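Side-chain contacts in fiber protein (Raptor siadenovirus a, PDB 5FJL), which forms the head domain of the trimeric adenovirus fibre, the capsid part that probably attaches the virion to a receptor on the host cell: residues L118-T123 and V127-C132; M134-D139 and P144-L149. One frame throughout, in Å; residues are numbered along the deposited sequence. Where two conformers were deposited one is given.

Contact 1 (118-123 with 127-132) and contact 2 (134-139 with 144-149) are successive hairpins built on one long strand, 127-138. Contact 1 closes first along the chain, and contact 2 follows directly, their centres about 18 Å apart. The first half of the shared strand pairs with strand 115-122, its second with strand 144-149, all within one antiparallel sheet. Where the hairpins meet, C119 SG lies 3.7 Å from M134 CE. R129 on the shared strand reaches the second subunit, and L131 and, just beyond the strand, D139 reach the third, so this region of each chain touches both its partners in the trimer.

Contact 1. Residues L118-T123 and V127-C132; sequences LCIFIT and VYRELC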
ATOM      1  N   LEU A 118      -1.478  -5.718  -6.336  1.00 15.09           N
ATOM      2  CA  LEU A 118      -2.319  -5.683  -7.525  0.50 16.02           C
ATOM      3  C   LEU A 118      -2.594  -7.130  -7.928  1.00 15.36           C
ATOM      4  O   LEU A 118      -1.643  -7.862  -8.230  1.00 16.26           O
ATOM      5  CB  LEU A 118      -1.606  -4.972  -8.680  0.50 17.34           C
ATOM      6  CG  LEU A 118      -2.356  -5.108 -10.018  0.50 18.51           C
ATOM      7  CD1 LEU A 118      -3.728  -4.482  -9.921  0.50 19.28           C
ATOM      8  CD2 LEU A 118      -1.544  -4.504 -11.134  0.50 20.17           C
ATOM      9  N   CYS A 119      -3.847  -7.528  -7.892  1.00 14.95           N
ATOM     10  CA  CYS A 119      -4.274  -8.897  -8.222  1.00 16.05           C
ATOM     11  C   CYS A 119      -5.249  -8.880  -9.352  1.00 15.98           C
ATOM     12  O   CYS A 119      -6.028  -7.928  -9.562  1.00 17.37           O
ATOM     13  CB  CYS A 119      -4.935  -9.565  -7.039  1.00 17.61           C
ATOM     14  SG  CYS A 119      -3.749  -9.796  -5.671  1.00 22.21           S
ATOM     15  N   ILE A 120      -5.270  -9.997 -10.091  1.00 15.95           N
ATOM     16  CA  ILE A 120      -6.236 -10.244 -11.142  1.00 16.05           C
ATOM     17  C   ILE A 120      -6.981 -11.508 -10.767  1.00 16.06           C
ATOM     18  O   ILE A 120      -6.362 -12.540 -10.539  1.00 17.69           O
ATOM     19  CB  ILE A 120      -5.580 -10.384 -12.527  1.00 17.20           C
ATOM     20  CG1 ILE A 120      -4.859  -9.078 -12.928  1.00 19.32           C
ATOM     21  CG2 ILE A 120      -6.613 -10.750 -13.575  1.00 18.34           C
ATOM     22  CD1 ILE A 120      -3.881  -9.266 -14.052  1.00 20.89           C
ATOM     23  N   PHE A 121      -8.297 -11.413 -10.659  1.00 15.08           N
ATOM     24  CA  PHE A 121      -9.162 -12.556 -10.379  1.00 15.60           C
ATOM     25  C   PHE A 121      -9.880 -12.945 -11.644  1.00 16.15           C
ATOM     26  O   PHE A 121     -10.540 -12.118 -12.255  1.00 17.50           O
ATOM     27  CB  PHE A 121     -10.189 -12.252  -9.260  1.00 16.35           C
ATOM     28  CG  PHE A 121      -9.538 -11.946  -7.935  1.00 16.05           C
ATOM     29  CD1 PHE A 121      -9.186 -10.639  -7.594  1.00 17.62           C
ATOM     30  CD2 PHE A 121      -9.276 -12.952  -7.014  1.00 17.54           C
ATOM     31  CE1 PHE A 121      -8.563 -10.367  -6.392  1.00 18.13           C
ATOM     32  CE2 PHE A 121      -8.661 -12.658  -5.802  1.00 18.20           C
ATOM     33  CZ  PHE A 121      -8.287 -11.368  -5.512  1.00 17.96           C
ATOM     34  N   ILE A 122      -9.710 -14.204 -12.033  1.00 15.56           N
ATOM     35  CA  ILE A 122     -10.387 -14.775 -13.201  1.00 15.29           C
ATOM     36  C   ILE A 122     -11.519 -15.653 -12.714  1.00 14.85           C
ATOM     37  O   ILE A 122     -11.298 -16.594 -11.945  1.00 15.54           O
ATOM     38  CB  ILE A 122      -9.417 -15.626 -14.045  1.00 16.96           C
ATOM     39  CG1 ILE A 122      -8.139 -14.856 -14.383  1.00 19.22           C
ATOM     40  CG2 ILE A 122     -10.126 -16.177 -15.267  1.00 17.81           C
ATOM     41  CD1 ILE A 122      -8.322 -13.659 -15.227  1.00 21.09           C
ATOM     42  N   THR A 123     -12.745 -15.333 -13.146  1.00 15.76           N
ATOM     43  CA  THR A 123     -13.893 -16.186 -12.928  1.00 16.64           C
ATOM     44  C   THR A 123     -14.322 -16.732 -14.303  1.00 17.10           C
ATOM     45  O   THR A 123     -13.764 -16.340 -15.333  1.00 17.13           O
ATOM     46  CB  THR A 123     -15.050 -15.450 -12.250  1.00 17.40           C
ATOM     47  OG1 THR A 123     -15.559 -14.468 -13.129  1.00 17.08           O
ATOM     48  CG2 THR A 123     -14.583 -14.788 -10.916  1.00 18.30           C
ATOM     49  N   VAL A 127     -13.132 -10.877 -15.486  1.00 18.24           N
ATOM     50  CA  VAL A 127     -11.775 -10.606 -15.080  1.00 19.19           C
ATOM     51  C   VAL A 127     -11.849  -9.375 -14.201  1.00 20.30           C
ATOM     52  O   VAL A 127     -12.340  -8.310 -14.641  1.00 22.66           O
ATOM     53  CB  VAL A 127     -10.849 -10.330 -16.256  1.00 20.15           C
ATOM     54  CG1 VAL A 127      -9.432  -9.988 -15.782  1.00 21.65           C
ATOM     55  CG2 VAL A 127     -10.774 -11.546 -17.157  1.00 22.21           C
ATOM     56  N   TYR A 128     -11.359  -9.492 -12.970  1.00 17.48           N
ATOM     57  CA  TYR A 128     -11.376  -8.388 -12.005  1.00 18.10           C
ATOM     58  C   TYR A 128      -9.929  -8.037 -11.696  1.00 19.22           C
ATOM     59  O   TYR A 128      -9.185  -8.837 -11.142  1.00 20.70           O
ATOM     60  CB  TYR A 128     -12.088  -8.797 -10.728  1.00 18.67           C
ATOM     61  CG  TYR A 128     -13.533  -9.129 -10.924  1.00 18.94           C
ATOM     62  CD1 TYR A 128     -14.441  -8.133 -11.254  1.00 20.97           C
ATOM     63  CD2 TYR A 128     -14.003 -10.425 -10.797  1.00 19.21           C
ATOM     64  CE1 TYR A 128     -15.769  -8.436 -11.489  1.00 22.37           C
ATOM     65  CE2 TYR A 128     -15.338 -10.730 -10.987  1.00 20.94           C
ATOM     66  CZ  TYR A 128     -16.210  -9.712 -11.324  1.00 21.54           C
ATOM     67  OH  TYR A 128     -17.551  -9.971 -11.521  1.00 23.40           O
ATOM     68  N   ARG A 129      -9.555  -6.810 -11.972  1.00 17.46           N
ATOM     69  CA  ARG A 129      -8.238  -6.290 -11.707  1.00 17.34           C
ATOM     70  C   ARG A 129      -8.370  -5.294 -10.596  1.00 17.37           C
ATOM     71  O   ARG A 129      -9.123  -4.326 -10.740  1.00 18.39           O
ATOM     72  CB  ARG A 129      -7.697  -5.639 -12.973  1.00 18.85           C
ATOM     73  CG  ARG A 129      -6.335  -5.051 -12.909  1.00 18.39           C
ATOM     74  CD  ARG A 129      -6.040  -4.335 -14.250  1.00 19.06           C
ATOM     75  NE  ARG A 129      -4.738  -3.750 -14.249  1.00 20.52           N
ATOM     76  CZ  ARG A 129      -3.640  -4.326 -14.685  1.00 20.48           C
ATOM     77  NH1 ARG A 129      -3.666  -5.581 -15.157  1.00 21.28           N
ATOM     78  NH2 ARG A 129      -2.501  -3.671 -14.706  1.00 21.79           N
ATOM     79  N   GLU A 130      -7.665  -5.501  -9.501  1.00 16.70           N
ATOM     80  CA  GLU A 130      -7.910  -4.692  -8.296  1.00 17.81           C
ATOM     81  C   GLU A 130      -6.756  -4.663  -7.353  1.00 16.39           C
ATOM     82  O   GLU A 130      -5.959  -5.574  -7.277  1.00 18.12           O
ATOM     83  CB  GLU A 130      -9.124  -5.143  -7.540  1.00 22.13           C
ATOM     84  CG  GLU A 130      -9.177  -6.591  -7.250  1.00 24.12           C
ATOM     85  CD  GLU A 130     -10.553  -7.068  -6.696  1.00 24.35           C
ATOM     86  OE1 GLU A 130     -11.576  -7.200  -7.385  1.00 29.57           O
ATOM     87  OE2 GLU A 130     -10.535  -7.376  -5.527  1.00 27.96           O
ATOM     88  N   LEU A 131      -6.675  -3.569  -6.572  1.00 16.20           N
ATOM     89  CA  LEU A 131      -5.762  -3.518  -5.441  0.50 15.80           C
ATOM     90  C   LEU A 131      -6.441  -4.211  -4.269  1.00 15.87           C
ATOM     91  O   LEU A 131      -7.626  -4.039  -4.016  1.00 17.56           O
ATOM     92  CB  LEU A 131      -5.289  -2.076  -5.063  0.50 16.07           C
ATOM     93  CG  LEU A 131      -4.119  -1.495  -5.903  0.50 16.37           C
ATOM     94  CD1 LEU A 131      -4.565  -1.202  -7.334  0.50 17.41           C
ATOM     95  CD2 LEU A 131      -3.531  -0.243  -5.271  0.50 16.80           C
ATOM     96  N   CYS A 132      -5.631  -4.975  -3.560  1.00 15.00           N
ATOM     97  CA  CYS A 132      -6.069  -5.781  -2.394  0.50 15.59           C
ATOM     98  C   CYS A 132      -5.032  -5.655  -1.325  1.00 15.77           C
ATOM     99  O   CYS A 132      -3.924  -5.177  -1.601  1.00 17.84           O
ATOM    100  CB  CYS A 132      -6.159  -7.281  -2.731  0.50 16.37           C
ATOM    101  SG  CYS A 132      -7.288  -7.704  -4.066  0.50 18.80           S
TER
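C119 and E130 form one hydrogen-bonded pair of this antiparallel hairpin, and F121 and Y128 form the next, so four backbone bonds satisfy the N-H and C=O of all four residues. The bond from C119 N to E130 O, 2.9 Å long, is almost straight at 175°. The one from F121 N to Y128 O is 2.8 Å, and its donor is tilted from the carbonyl plane. Y128 O also receives the CA-H of I120.

On the face carrying F121, Y128 and E130, the glutamate's CG sits between its backbone N and carbonyl carbon (chi1 50°), and the extended remainder brings CG, CD and OE2 to the CD1-CE1 side of the phenyl ring, the two side chains crossing at about a right angle. Carboxylate and ring planes stand 63° apart, with E130 OE2 3.7 Å from F121 CE1. The charge is answered by R150, which forms a salt bridge with OE2 and a cation-pi contact with the same ring. In one of its two conformers C132 SG meets the ring edge, 3.8 Å from F121 CE1, a sulfur-aromatic contact. Y128 OH and T123 OG1 both bond to E156, while T123 CG2 touches the tyrosine edge at CE2.

The opposite face bears R129, fully extended from CG to NE. In one of two conformers L118 CD2 lies over one face of the guanidinium, toward the rim, 3.8 Å from R129 NH2. The polar atoms of R129 look to the second subunit: NE bonds to R150 O and NH2 to D98 O there. I120 CG2 packs 3.7 Å from V127 CG1. The arrangement is an antiparallel beta hairpin within the larger fibre-head sheet, strand 115-122 also pairing with strand 160-171, and R129 and L131 lying in the trimer interface.

Contact 2. Residues M134-D139 and P144-L149; sequences MQFLTD and PFLVVL
With its CG anti to the backbone N (chi1 178°), L146 swings CD1 back across the strand pair, while F136, CG beside its own backbone N, tips its ring to receive it. The methyl settles over the centre of the ring, 3.8 Å from L146 CD1 to the F136 centroid and only 6° off the ring normal: a well-centred CH-pi contact in which all six ring carbons are nearly equidistant from the methyl. The same CD1 also lies 4.1 Å from M134 CB, joining neighbours along this face, and M134 CE meets V148 CG2 at its far end.

The other face carries L137, F145 and V147. L137 CD1 packs obliquely against V147 CG2 at 3.8 Å. Just past the end of strand 127-138, D139 lies alongside the F145 side chain, its carboxylate plane 39° from the ring plane and its OD2 3.6 Å from F145 CE1. That carboxylate is held from outside the pair, by the backbone N of N76 and of G77 in the third subunit and, within its own chain, by D141 N.

Q135 pairs with V147 and L137 with F145 through four backbone bonds, the one from F145 N to L137 O measuring 2.8 Å. Strand 144-149 is flanked on its other edge by strand 99-103, whose L101 packs on F145 and V147 and whose I102 touches L146. Strand 115-122 borders strand 127-138, M134 touching its A117 and C119; F169 of strand 160-171 meets the F136 ring edge-to-face, and L72 of the third subunit packs on Q135 and L137.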
ATOM      1  N   MET A 134      -2.893  -8.098   1.460  1.00 15.95           N
ATOM      2  CA  MET A 134      -2.630  -9.484   1.867  1.00 17.16           C
ATOM      3  C   MET A 134      -1.696  -9.554   3.014  1.00 16.35           C
ATOM      4  O   MET A 134      -0.882  -8.670   3.249  1.00 15.64           O
ATOM      5  CB  MET A 134      -2.260 -10.316   0.726  1.00 22.17           C
ATOM      6  CG  MET A 134      -1.097  -9.885  -0.021  1.00 21.45           C
ATOM      7  SD  MET A 134      -0.770 -10.954  -1.474  1.00 25.46           S
ATOM      8  CE  MET A 134      -2.180 -10.871  -2.526  1.00 24.04           C
ATOM      9  N   GLN A 135      -1.830 -10.631   3.784  1.00 15.95           N
ATOM     10  CA  GLN A 135      -1.100 -10.751   5.029  1.00 16.41           C
ATOM     11  C   GLN A 135      -0.871 -12.216   5.345  1.00 14.48           C
ATOM     12  O   GLN A 135      -1.786 -13.005   5.190  1.00 17.39           O
ATOM     13  CB  GLN A 135      -1.954 -10.124   6.151  1.00 18.90           C
ATOM     14  CG  GLN A 135      -1.335 -10.050   7.489  1.00 22.05           C
ATOM     15  CD  GLN A 135      -2.108  -9.132   8.421  1.00 22.88           C
ATOM     16  OE1 GLN A 135      -3.199  -8.648   8.091  1.00 30.71           O
ATOM     17  NE2 GLN A 135      -1.491  -8.818   9.515  1.00 26.79           N
ATOM     18  N   PHE A 136       0.317 -12.564   5.791  1.00 15.06           N
ATOM     19  CA  PHE A 136       0.618 -13.941   6.253  1.00 16.05           C
ATOM     20  C   PHE A 136       0.303 -13.976   7.750  1.00 16.91           C
ATOM     21  O   PHE A 136       0.794 -13.146   8.533  1.00 18.68           O
ATOM     22  CB  PHE A 136       2.066 -14.298   5.993  1.00 16.73           C
ATOM     23  CG  PHE A 136       2.383 -14.586   4.561  1.00 16.85           C
ATOM     24  CD1 PHE A 136       2.228 -15.867   4.047  1.00 16.92           C
ATOM     25  CD2 PHE A 136       2.855 -13.581   3.710  1.00 18.17           C
ATOM     26  CE1 PHE A 136       2.537 -16.159   2.735  1.00 17.93           C
ATOM     27  CE2 PHE A 136       3.163 -13.861   2.405  1.00 18.85           C
ATOM     28  CZ  PHE A 136       3.028 -15.145   1.905  1.00 17.93           C
ATOM     29  N   LEU A 137      -0.470 -14.973   8.142  1.00 18.07           N
ATOM     30  CA  LEU A 137      -0.902 -15.156   9.547  1.00 20.18           C
ATOM     31  C   LEU A 137      -0.745 -16.633   9.903  1.00 21.72           C
ATOM     32  O   LEU A 137      -0.739 -17.481   9.033  1.00 21.74           O
ATOM     33  CB  LEU A 137      -2.349 -14.741   9.712  1.00 22.34           C
ATOM     34  CG  LEU A 137      -2.706 -13.276   9.493  1.00 23.56           C
ATOM     35  CD1 LEU A 137      -4.216 -13.104   9.593  1.00 27.71           C
ATOM     36  CD2 LEU A 137      -2.000 -12.373  10.493  1.00 23.88           C
ATOM     37  N   THR A 138      -0.589 -16.924  11.181  1.00 20.13           N
ATOM     38  CA  THR A 138      -0.571 -18.315  11.659  1.00 21.87           C
ATOM     39  C   THR A 138      -1.790 -18.518  12.521  1.00 21.68           C
ATOM     40  O   THR A 138      -2.072 -17.737  13.417  1.00 22.43           O
ATOM     41  CB  THR A 138       0.669 -18.589  12.482  1.00 23.36           C
ATOM     42  OG1 THR A 138       1.821 -18.256  11.744  1.00 26.25           O
ATOM     43  CG2 THR A 138       0.778 -20.071  12.886  1.00 24.78           C
ATOM     44  N   ASP A 139      -2.511 -19.597  12.239  1.00 22.74           N
ATOM     45  CA  ASP A 139      -3.713 -19.995  12.988  1.00 24.64           C
ATOM     46  C   ASP A 139      -3.294 -20.354  14.415  1.00 27.23           C
ATOM     47  O   ASP A 139      -2.149 -20.737  14.655  1.00 25.41           O
ATOM     48  CB  ASP A 139      -4.325 -21.191  12.251  1.00 25.36           C
ATOM     49  CG  ASP A 139      -5.773 -21.514  12.641  1.00 26.92           C
ATOM     50  OD1 ASP A 139      -6.083 -21.647  13.859  1.00 27.57           O
ATOM     51  OD2 ASP A 139      -6.607 -21.674  11.734  1.00 28.54           O
ATOM     52  N   PRO A 144      -0.116 -22.258   8.801  1.00 20.72           N
ATOM     53  CA  PRO A 144       0.169 -20.986   8.075  1.00 20.10           C
ATOM     54  C   PRO A 144      -0.927 -20.676   7.067  1.00 18.92           C
ATOM     55  O   PRO A 144      -1.413 -21.562   6.351  1.00 19.11           O
ATOM     56  CB  PRO A 144       1.504 -21.250   7.358  1.00 22.04           C
ATOM     57  CG  PRO A 144       1.658 -22.729   7.346  1.00 24.89           C
ATOM     58  CD  PRO A 144       0.760 -23.351   8.343  1.00 22.53           C
ATOM     59  N   PHE A 145      -1.307 -19.391   7.001  1.00 17.70           N
ATOM     60  CA  PHE A 145      -2.250 -18.904   6.017  1.00 16.68           C
ATOM     61  C   PHE A 145      -1.719 -17.649   5.326  1.00 15.90           C
ATOM     62  O   PHE A 145      -0.989 -16.858   5.930  1.00 17.69           O
ATOM     63  CB  PHE A 145      -3.564 -18.484   6.675  1.00 18.65           C
ATOM     64  CG  PHE A 145      -4.491 -19.630   6.980  1.00 18.96           C
ATOM     65  CD1 PHE A 145      -4.351 -20.313   8.155  1.00 20.25           C
ATOM     66  CD2 PHE A 145      -5.496 -19.987   6.109  1.00 19.54           C
ATOM     67  CE1 PHE A 145      -5.221 -21.368   8.448  1.00 20.69           C
ATOM     68  CE2 PHE A 145      -6.364 -21.030   6.384  1.00 20.53           C
ATOM     69  CZ  PHE A 145      -6.211 -21.708   7.563  1.00 20.79           C
ATOM     70  N   LEU A 146      -2.101 -17.518   4.073  1.00 15.77           N
ATOM     71  CA  LEU A 146      -2.083 -16.205   3.382  1.00 14.86           C
ATOM     72  C   LEU A 146      -3.507 -15.721   3.272  1.00 15.07           C
ATOM     73  O   LEU A 146      -4.383 -16.430   2.774  1.00 15.91           O
ATOM     74  CB  LEU A 146      -1.454 -16.362   1.998  1.00 15.90           C
ATOM     75  CG  LEU A 146      -1.408 -15.085   1.126  1.00 16.84           C
ATOM     76  CD1 LEU A 146      -0.693 -13.936   1.822  1.00 17.17           C
ATOM     77  CD2 LEU A 146      -0.752 -15.367  -0.227  1.00 18.17           C
ATOM     78  N   VAL A 147      -3.772 -14.518   3.765  1.00 15.90           N
ATOM     79  CA  VAL A 147      -5.105 -13.945   3.793  1.00 15.57           C
ATOM     80  C   VAL A 147      -5.145 -12.796   2.810  1.00 16.52           C
ATOM     81  O   VAL A 147      -4.188 -12.005   2.769  1.00 16.41           O
ATOM     82  CB  VAL A 147      -5.432 -13.411   5.198  1.00 18.62           C
ATOM     83  CG1 VAL A 147      -6.810 -12.762   5.238  1.00 20.78           C
ATOM     84  CG2 VAL A 147      -5.290 -14.541   6.228  1.00 22.62           C
ATOM     85  N   VAL A 148      -6.215 -12.729   2.022  1.00 15.26           N
ATOM     86  CA  VAL A 148      -6.378 -11.657   1.038  1.00 15.43           C
ATOM     87  C   VAL A 148      -7.657 -10.934   1.374  1.00 15.80           C
ATOM     88  O   VAL A 148      -8.717 -11.564   1.504  1.00 16.56           O
ATOM     89  CB  VAL A 148      -6.454 -12.196  -0.389  1.00 15.96           C
ATOM     90  CG1 VAL A 148      -6.538 -11.076  -1.422  1.00 16.31           C
ATOM     91  CG2 VAL A 148      -5.263 -13.097  -0.705  1.00 17.76           C
ATOM     92  N   LEU A 149      -7.577  -9.608   1.518  1.00 15.54           N
ATOM     93  CA  LEU A 149      -8.752  -8.786   1.792  1.00 17.39           C
ATOM     94  C   LEU A 149      -9.074  -7.931   0.599  1.00 17.04           C
ATOM     95  O   LEU A 149      -8.194  -7.299   0.019  1.00 17.44           O
ATOM     96  CB  LEU A 149      -8.539  -7.887   2.987  1.00 19.93           C
ATOM     97  CG  LEU A 149      -8.152  -8.558   4.291  1.00 22.00           C
ATOM     98  CD1 LEU A 149      -8.083  -7.492   5.387  1.00 27.17           C
ATOM     99  CD2 LEU A 149      -9.185  -9.585   4.702  1.00 22.71           C
TER